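Local coordinates for protein chitosanase (Bacillus subtilis subsp. subtilis str. 168, PDB 7C6C) that hydrolyses internal beta-1,4 linkages between glucosamine units of chitosan as a secreted family 46 glycoside hydrolase, at residues R10-T15 / C41-F46; S16-G21 / M140-I145. One frame throughout, in Å; residues are numbered along the deposited sequence. Where two conformers were deposited one is given.

Contact 1 (R10-T15 / C41-F46)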
loop_
_atom_site.group_PDB
_atom_site.type_symbol
_atom_site.label_atom_id
_atom_site.label_comp_id
_atom_site.label_asym_id
_atom_site.label_seq_id
_atom_site.Cartn_x
_atom_site.Cartn_y
_atom_site.Cartn_z
ATOM N N ARG A 10 11.360 7.566 -3.207
ATOM C CA ARG A 10 12.005 6.544 -2.387
ATOM C C ARG A 10 10.976 5.719 -1.625
ATOM O O ARG A 10 11.091 4.487 -1.547
ATOM C CB ARG A 10 13.014 7.194 -1.436
ATOM C CG ARG A 10 14.168 7.836 -2.173
ATOM C CD ARG A 10 15.221 8.428 -1.257
ATOM N NE ARG A 10 16.264 9.030 -2.080
ATOM C CZ ARG A 10 16.632 10.303 -2.035
ATOM N NH1 ARG A 10 16.092 11.132 -1.151
ATOM N NH2 ARG A 10 17.558 10.736 -2.877
ATOM N N ALA A 11 9.971 6.384 -1.047
ATOM C CA ALA A 11 8.905 5.669 -0.350
ATOM C C ALA A 11 8.210 4.688 -1.279
ATOM O O ALA A 11 7.907 3.552 -0.888
ATOM C CB ALA A 11 7.895 6.668 0.207
ATOM N N GLU A 12 7.945 5.114 -2.515
ATOM C CA GLU A 12 7.255 4.257 -3.472
ATOM C C GLU A 12 8.135 3.101 -3.936
ATOM O O GLU A 12 7.630 1.996 -4.180
ATOM C CB GLU A 12 6.746 5.101 -4.643
ATOM C CG GLU A 12 5.647 6.043 -4.193
ATOM C CD GLU A 12 5.234 7.085 -5.215
ATOM O OE1 GLU A 12 6.016 7.374 -6.143
ATOM O OE2 GLU A 12 4.114 7.627 -5.076
ATOM N N GLN A 13 9.443 3.325 -4.071
ATOM C CA GLN A 13 10.329 2.233 -4.456
ATOM C C GLN A 13 10.483 1.213 -3.334
ATOM O O GLN A 13 10.620 0.011 -3.603
ATOM C CB GLN A 13 11.665 2.781 -4.953
ATOM C CG GLN A 13 11.489 3.535 -6.255
ATOM C CD GLN A 13 12.797 3.977 -6.860
ATOM O OE1 GLN A 13 13.872 3.661 -6.346
ATOM N NE2 GLN A 13 12.716 4.717 -7.961
ATOM N N LEU A 14 10.429 1.662 -2.074
ATOM C CA LEU A 14 10.363 0.722 -0.958
ATOM C C LEU A 14 9.098 -0.129 -1.045
ATOM O O LEU A 14 9.160 -1.367 -1.015
ATOM C CB LEU A 14 10.417 1.478 0.373
ATOM C CG LEU A 14 11.787 2.065 0.725
ATOM C CD1 LEU A 14 11.658 3.121 1.809
ATOM C CD2 LEU A 14 12.747 0.957 1.140
ATOM N N THR A 15 7.939 0.519 -1.203
ATOM C CA THR A 15 6.692 -0.226 -1.348
ATOM C C THR A 15 6.764 -1.192 -2.521
ATOM O O THR A 15 6.298 -2.331 -2.422
ATOM C CB THR A 15 5.517 0.738 -1.499
ATOM O OG1 THR A 15 5.355 1.464 -0.274
ATOM C CG2 THR A 15 4.232 0.003 -1.828
ATOM N N CYS A 41 -3.868 -6.009 -8.005
ATOM C CA CYS A 41 -3.564 -5.438 -9.311
ATOM C C CYS A 41 -2.753 -4.152 -9.222
ATOM O O CYS A 41 -3.045 -3.273 -8.407
ATOM C CB CYS A 41 -4.869 -5.096 -10.040
ATOM S SG CYS A 41 -6.116 -6.396 -10.080
ATOM N N GLY A 42 -1.786 -4.013 -10.129
ATOM C CA GLY A 42 -1.168 -2.717 -10.336
ATOM C C GLY A 42 -0.323 -2.203 -9.179
ATOM O O GLY A 42 0.071 -2.936 -8.267
ATOM N N ARG A 43 -0.056 -0.893 -9.235
ATOM C CA ARG A 43 0.993 -0.313 -8.397
ATOM C C ARG A 43 0.675 -0.413 -6.915
ATOM O O ARG A 43 1.585 -0.558 -6.098
ATOM C CB ARG A 43 1.274 1.142 -8.795
ATOM C CG ARG A 43 0.098 2.102 -8.661
ATOM C CD ARG A 43 0.532 3.561 -8.697
ATOM N NE ARG A 43 1.307 3.888 -7.508
ATOM C CZ ARG A 43 2.049 4.983 -7.375
ATOM N NH1 ARG A 43 2.102 5.873 -8.357
ATOM N NH2 ARG A 43 2.743 5.190 -6.264
ATOM N N ALA A 44 -0.596 -0.302 -6.543
ATOM C CA ALA A 44 -0.989 -0.285 -5.145
ATOM C C ALA A 44 -1.545 -1.615 -4.674
ATOM O O ALA A 44 -2.050 -1.698 -3.550
ATOM C CB ALA A 44 -2.011 0.822 -4.898
ATOM N N GLY A 45 -1.489 -2.650 -5.505
ATOM C CA GLY A 45 -2.236 -3.844 -5.157
ATOM C C GLY A 45 -3.711 -3.550 -4.995
ATOM O O GLY A 45 -4.330 -3.988 -4.017
ATOM N N PHE A 46 -4.278 -2.777 -5.920
ATOM C CA PHE A 46 -5.718 -2.554 -5.934
ATOM C C PHE A 46 -6.428 -3.900 -6.061
ATOM O O PHE A 46 -6.066 -4.714 -6.911
ATOM C CB PHE A 46 -6.094 -1.711 -7.156
ATOM C CG PHE A 46 -5.301 -0.427 -7.340
ATOM C CD1 PHE A 46 -5.633 0.726 -6.642
ATOM C CD2 PHE A 46 -4.298 -0.349 -8.308
ATOM C CE1 PHE A 46 -4.947 1.905 -6.866
ATOM C CE2 PHE A 46 -3.620 0.834 -8.527
ATOM C CZ PHE A 46 -3.945 1.958 -7.806
HETATM O O HOH W 1 4.249 7.756 -8.351
#

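Contact 2 (S16-G21 / M140-I145)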
loop_
_atom_site.group_PDB
_atom_site.type_symbol
_atom_site.label_atom_id
_atom_site.label_comp_id
_atom_site.label_asym_id
_atom_site.label_seq_id
_atom_site.Cartn_x
_atom_site.Cartn_y
_atom_site.Cartn_z
ATOM N N SER A 16 7.378 -0.765 -3.626
ATOM C CA SER A 16 7.492 -1.630 -4.791
ATOM C C SER A 16 8.304 -2.887 -4.477
ATOM O O SER A 16 7.969 -3.981 -4.947
ATOM C CB SER A 16 8.100 -0.838 -5.944
ATOM O OG SER A 16 8.109 -1.585 -7.146
ATOM N N ILE A 17 9.378 -2.760 -3.691
ATOM C CA ILE A 17 10.104 -3.949 -3.251
ATOM C C ILE A 17 9.176 -4.859 -2.460
ATOM O O ILE A 17 9.115 -6.076 -2.684
ATOM C CB ILE A 17 11.331 -3.559 -2.409
ATOM C CG1 ILE A 17 12.378 -2.856 -3.275
ATOM C CG2 ILE A 17 11.904 -4.797 -1.708
ATOM C CD1 ILE A 17 13.451 -2.158 -2.455
ATOM N N PHE A 18 8.437 -4.273 -1.513
ATOM C CA PHE A 18 7.592 -5.071 -0.635
ATOM C C PHE A 18 6.484 -5.772 -1.407
ATOM O O PHE A 18 6.107 -6.894 -1.062
ATOM C CB PHE A 18 6.992 -4.199 0.469
ATOM C CG PHE A 18 8.003 -3.396 1.245
ATOM C CD1 PHE A 18 9.306 -3.857 1.452
ATOM C CD2 PHE A 18 7.641 -2.170 1.779
ATOM C CE1 PHE A 18 10.222 -3.097 2.182
ATOM C CE2 PHE A 18 8.548 -1.409 2.506
ATOM C CZ PHE A 18 9.838 -1.873 2.705
ATOM N N GLU A 19 5.961 -5.143 -2.455
ATOM C CA GLU A 19 4.854 -5.712 -3.215
ATOM C C GLU A 19 5.322 -6.675 -4.301
ATOM O O GLU A 19 4.690 -7.714 -4.524
ATOM C CB GLU A 19 4.020 -4.595 -3.855
ATOM C CG GLU A 19 3.489 -3.567 -2.868
ATOM C CD GLU A 19 2.281 -4.057 -2.099
ATOM O OE1 GLU A 19 1.319 -4.529 -2.741
ATOM O OE2 GLU A 19 2.300 -3.979 -0.853
ATOM N N ASN A 20 6.411 -6.342 -4.992
ATOM C CA ASN A 20 6.780 -7.048 -6.207
ATOM C C ASN A 20 8.248 -7.426 -6.310
ATOM O O ASN A 20 8.644 -7.974 -7.341
ATOM C CB ASN A 20 6.399 -6.223 -7.447
ATOM C CG ASN A 20 4.916 -5.939 -7.524
ATOM O OD1 ASN A 20 4.482 -4.809 -7.313
ATOM N ND2 ASN A 20 4.128 -6.968 -7.822
ATOM N N GLY A 21 9.072 -7.136 -5.305
ATOM C CA GLY A 21 10.455 -7.571 -5.365
ATOM C C GLY A 21 11.296 -6.819 -6.370
ATOM O O GLY A 21 12.284 -7.363 -6.874
ATOM N N MET A 140 3.782 5.459 6.979
ATOM C CA MET A 140 2.326 5.584 6.905
ATOM C C MET A 140 1.814 5.273 5.506
ATOM O O MET A 140 0.795 4.589 5.346
ATOM C CB MET A 140 1.874 6.991 7.317
ATOM C CG MET A 140 2.232 7.411 8.736
ATOM S SD MET A 140 1.666 6.310 10.050
ATOM C CE MET A 140 3.233 5.587 10.544
ATOM N N TYR A 141 2.510 5.777 4.484
ATOM C CA TYR A 141 2.117 5.555 3.096
ATOM C C TYR A 141 2.120 4.064 2.764
ATOM O O TYR A 141 1.148 3.533 2.212
ATOM C CB TYR A 141 3.103 6.334 2.221
ATOM C CG TYR A 141 2.837 6.473 0.736
ATOM C CD1 TYR A 141 1.634 6.094 0.150
ATOM C CD2 TYR A 141 3.821 7.011 -0.086
ATOM C CE1 TYR A 141 1.427 6.246 -1.216
ATOM C CE2 TYR A 141 3.628 7.167 -1.435
ATOM C CZ TYR A 141 2.431 6.781 -1.998
ATOM O OH TYR A 141 2.225 6.944 -3.349
ATOM N N ASP A 142 3.203 3.364 3.115
ATOM C CA ASP A 142 3.253 1.927 2.869
ATOM C C ASP A 142 2.161 1.202 3.644
ATOM O O ASP A 142 1.552 0.249 3.138
ATOM C CB ASP A 142 4.618 1.369 3.262
ATOM C CG ASP A 142 4.746 -0.092 2.915
ATOM O OD1 ASP A 142 4.785 -0.399 1.708
ATOM O OD2 ASP A 142 4.773 -0.931 3.842
ATOM N N THR A 143 1.896 1.643 4.877
ATOM C CA THR A 143 0.912 0.969 5.715
ATOM C C THR A 143 -0.481 1.051 5.107
ATOM O O THR A 143 -1.204 0.051 5.056
ATOM C CB THR A 143 0.916 1.565 7.125
ATOM O OG1 THR A 143 2.208 1.385 7.714
ATOM C CG2 THR A 143 -0.118 0.876 8.011
ATOM N N VAL A 144 -0.883 2.235 4.640
ATOM C CA VAL A 144 -2.240 2.342 4.111
ATOM C C VAL A 144 -2.396 1.517 2.840
ATOM O O VAL A 144 -3.470 0.964 2.579
ATOM C CB VAL A 144 -2.684 3.813 3.955
ATOM C CG1 VAL A 144 -2.018 4.475 2.763
ATOM C CG2 VAL A 144 -4.203 3.904 3.825
ATOM N N ILE A 145 -1.330 1.390 2.049
ATOM C CA ILE A 145 -1.409 0.591 0.833
ATOM C C ILE A 145 -1.682 -0.868 1.166
ATOM O O ILE A 145 -2.493 -1.526 0.504
ATOM C CB ILE A 145 -0.146 0.782 -0.026
ATOM C CG1 ILE A 145 -0.176 2.156 -0.703
ATOM C CG2 ILE A 145 -0.025 -0.333 -1.057
ATOM C CD1 ILE A 145 1.118 2.553 -1.328
#

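Contact 1 (R10-T15 / C41-F46)
Arg43 reaches across to Glu12 on helix 5-20, and its NH2 gives a hydrogen bond to Glu12 OE2 at 3.0 Å, the charged bond of a salt bridge. The N-H points fairly straight at the oxygen. From the arginine's side the partner lies at the edge of the guanidinium, close to its plane; from the glutamate's side the donor stands above the carboxylate, 78° out of its plane. The two flat groups are themselves turned steeply against each other. A water bridges the other branches, donating to Glu12 OE1 at 2.9 Å and accepting from Arg43 NH1 at 2.9 Å. Arg43 sits second in a type I turn, Gly42 to Gly45, within the hairpin connection between strands 39-41 and 46-47 of the small antiparallel sheet. Its chain leaves with CG between backbone N and carbonyl carbon (chi1 61°) and bends once more, at chi3, before the guanidinium reaches the Glu12 carboxylate. Both ends have further partners. Tyr141 and Lys8 also bind Glu12 OE2, so three groups share that oxygen, while Asp111 of helix 104-128 pairs with Arg43 NH1. The side chain of Arg43 lies about 8 Å from that of Glu19, the predicted proton donor.

Contact 2 (S16-G21 / M140-I145)
Phe18 turns the edge of its ring to the carboxylate of Asp142, where helix 5-20 passes helix 134-147. Phe18 CD2 lies 3.4 Å from Asp142 OD1, which sits near the plane of the ring, and the ring and carboxylate planes are 72° apart. Asp142 OD2 is 3.7 Å from the same Phe18 CD2 but lies well off the ring plane, so of the two oxygens only OD1 faces the edge. Asp142 reaches over with CG opposite its backbone N (chi1 -175°), which carries the acid out from its own helix toward Phe18. Next to Phe18, Glu19 meets Ile145, about one turn on from Asp142, more loosely: in the conformer given, Glu19 OE2 stands 4.3 Å from Ile145 CG2. Glu19 is the predicted proton donor of this lysozyme-clan hydrolase, carried near the C-terminal end of helix 5-20. In that conformer Arg210 salt-bridges both Glu19 OE2 and Asp142 OD1; Thr15 also bonds to OD1, and Arg188 pairs with Asp142 OD2. Chemically, the weakly positive C-H edge of Phe18 suits a buried carboxylate, whose charge is probably met chiefly by the two arginines, while Arg210 probably helps to place Glu19, with Asp142 behind it in the second shell.

Overall arrangement
From the N terminus the chain runs along helix 5-20, which supplies the first segment of both contacts, one directly after the other. Contact 1 closes the shorter loop, bringing the turn at 41-46 back to the helix after 25 intervening residues. Contact 2 closes a much longer one, returning at 140-145 after 118 residues, about half of them helical. Their segments alternate along the sequence, so the loops cross. In space the centres are only 5 Å apart, and two probable hydrogen bonds from segment 10-15 to segment 140-145 join the contacts. Together they tie helix 5-20 to the turn between strands 39-41 and 46-47 and to helix 134-147.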